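PDB 2J5Z: ficolin-3, which probably recognises sugars on microbial surfaces in innate immunity, as a collagen-tailed lectin whose fibrinogen-like domain binds galactose here. Local coordinates for residues Ser179-Asn184 against Gly200-Ser205. Sequence-based numbering, arbitrary orientation.
With GAL (beta-D-galactopyranose), chain E.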
# COMPACT_ATOMS: atom_id res chain seq x y z
N SER A 179 9.79 -7.72 -34.94
CA SER A 179 9.01 -6.95 -35.91
C SER A 179 7.54 -7.39 -36.02
O SER A 179 7.09 -7.87 -37.07
CB SER A 179 9.70 -6.94 -37.29
OG SER A 179 10.12 -8.24 -37.66
N CYS A 180 6.77 -7.22 -34.94
CA CYS A 180 7.27 -6.61 -33.71
C CYS A 180 7.27 -7.54 -32.49
O CYS A 180 8.24 -7.54 -31.72
CB CYS A 180 6.50 -5.33 -33.39
SG CYS A 180 6.87 -4.00 -34.53
N TYR A 181 6.20 -8.31 -32.29
CA TYR A 181 6.07 -9.08 -31.05
C TYR A 181 5.16 -10.32 -31.02
O TYR A 181 4.21 -10.44 -31.80
CB TYR A 181 5.67 -8.15 -29.88
CG TYR A 181 4.22 -7.67 -29.88
CD1 TYR A 181 3.20 -8.47 -29.38
CD2 TYR A 181 3.89 -6.40 -30.32
CE1 TYR A 181 1.88 -8.03 -29.34
CE2 TYR A 181 2.57 -5.94 -30.29
CZ TYR A 181 1.57 -6.76 -29.80
OH TYR A 181 0.26 -6.33 -29.75
N ARG A 182 5.47 -11.23 -30.09
CA ARG A 182 4.54 -12.26 -29.65
C ARG A 182 4.00 -11.89 -28.26
O ARG A 182 2.97 -12.39 -27.84
CB ARG A 182 5.22 -13.63 -29.55
CG ARG A 182 5.95 -14.08 -30.81
CD ARG A 182 5.30 -15.29 -31.46
NE ARG A 182 4.96 -16.33 -30.49
CZ ARG A 182 3.87 -17.09 -30.58
NH1 ARG A 182 3.03 -16.92 -31.60
NH2 ARG A 182 3.63 -18.01 -29.67
N SER A 183 4.74 -11.03 -27.54
CA SER A 183 4.27 -10.51 -26.24
C SER A 183 4.56 -9.01 -26.13
O SER A 183 5.52 -8.50 -26.70
CB SER A 183 4.90 -11.26 -25.07
OG SER A 183 6.31 -11.30 -25.19
N ASN A 184 3.74 -8.31 -25.36
CA ASN A 184 3.79 -6.86 -25.31
C ASN A 184 3.21 -6.37 -23.99
O ASN A 184 2.27 -5.56 -23.95
CB ASN A 184 2.95 -6.30 -26.47
CG ASN A 184 3.11 -4.82 -26.66
OD1 ASN A 184 4.23 -4.28 -26.61
ND2 ASN A 184 1.98 -4.13 -26.94
N GLY A 200 -2.07 -4.12 -27.70
CA GLY A 200 -2.21 -3.87 -26.26
C GLY A 200 -1.37 -4.82 -25.41
O GLY A 200 -0.34 -5.31 -25.87
N ILE A 201 -1.83 -5.08 -24.19
CA ILE A 201 -1.12 -5.97 -23.26
C ILE A 201 -1.44 -7.41 -23.68
O ILE A 201 -2.36 -8.04 -23.16
CB ILE A 201 -1.49 -5.66 -21.79
CG1 ILE A 201 -1.13 -4.21 -21.48
CG2 ILE A 201 -0.77 -6.62 -20.84
CD1 ILE A 201 -1.68 -3.67 -20.15
N ASP A 202 -0.66 -7.88 -24.65
CA ASP A 202 -0.98 -9.08 -25.43
C ASP A 202 0.02 -10.22 -25.20
O ASP A 202 1.20 -9.98 -24.96
CB ASP A 202 -0.98 -8.75 -26.92
CG ASP A 202 -2.00 -7.69 -27.31
OD1 ASP A 202 -2.94 -7.44 -26.54
OD2 ASP A 202 -1.84 -7.09 -28.40
N TRP A 203 -0.48 -11.45 -25.29
CA TRP A 203 0.34 -12.67 -25.21
C TRP A 203 -0.16 -13.59 -26.33
O TRP A 203 -1.19 -14.24 -26.17
CB TRP A 203 0.17 -13.33 -23.84
CG TRP A 203 1.19 -14.42 -23.48
CD1 TRP A 203 1.02 -15.77 -23.59
CD2 TRP A 203 2.51 -14.24 -22.94
NE1 TRP A 203 2.15 -16.44 -23.16
CE2 TRP A 203 3.08 -15.51 -22.77
CE3 TRP A 203 3.27 -13.10 -22.60
CZ2 TRP A 203 4.37 -15.70 -22.25
CZ3 TRP A 203 4.55 -13.29 -22.09
CH2 TRP A 203 5.09 -14.57 -21.92
N ALA A 204 0.55 -13.62 -27.45
CA ALA A 204 0.04 -14.26 -28.68
C ALA A 204 -0.50 -15.67 -28.48
O ALA A 204 -1.52 -16.04 -29.06
CB ALA A 204 1.09 -14.25 -29.78
N SER A 205 0.20 -16.46 -27.67
CA SER A 205 -0.13 -17.86 -27.51
C SER A 205 -1.26 -18.09 -26.52
O SER A 205 -1.74 -19.22 -26.35
CB SER A 205 1.11 -18.65 -27.09
OG SER A 205 1.50 -18.29 -25.77
C1 GAL E . 3.79 -8.80 -35.14
C2 GAL E . 3.02 -9.07 -33.86
C3 GAL E . 1.81 -8.15 -33.75
C4 GAL E . 2.09 -6.71 -34.19
C5 GAL E . 3.02 -6.62 -35.39
C6 GAL E . 3.43 -5.17 -35.64
O1 GAL E . 4.95 -9.64 -35.23
O2 GAL E . 2.58 -10.43 -33.84
O3 GAL E . 1.37 -8.15 -32.39
O4 GAL E . 2.66 -5.98 -33.10
O5 GAL E . 4.17 -7.42 -35.12
O6 GAL E . 3.34 -4.89 -37.04
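The carbonyl O of G200 takes the amide ND2 of N184 at 2.8 Å, the donor sitting above the carbonyl plane, while N184 OD1 turns to the hydroxyl of Y177. I201, the centre of an inverse gamma turn, points its side chain away from 179-184. D202 bonds with both side chain and backbone. Its OD2 accepts the Y181 hydroxyl OH at 2.6 Å on the anti lone pair, near the ring plane; the backbone N of G200 meets the same oxygen from above the carboxylate plane, and that of G210 is a third donor, which probably stabilises the carboxylate. Galactose O3 lies over one face of Y181, offset toward the rim, 2.9 Å from Y181 CZ, and N184 CB lies over the centre of the opposite face, so D202 and N184 position this galactose-pocket ring against the sugar. D202 O receives N184 N, and A204 N gives R182 O a nearly straight bond of 2.7 Å (168°), flanking the single bridge between S183 and W203. W203 CE3 meets S183 CB obliquely at 3.5 Å. A204 CB lies over one guanidinium face of R182, whose NH2 bonds D143 O. Within this fibrinogen-like domain, both segments belong to the long loop leading from helix 167-171 to strand 215-220; V171 touches C180, Y181 and N184, while W203 reaches strands 101-106 and 112-122.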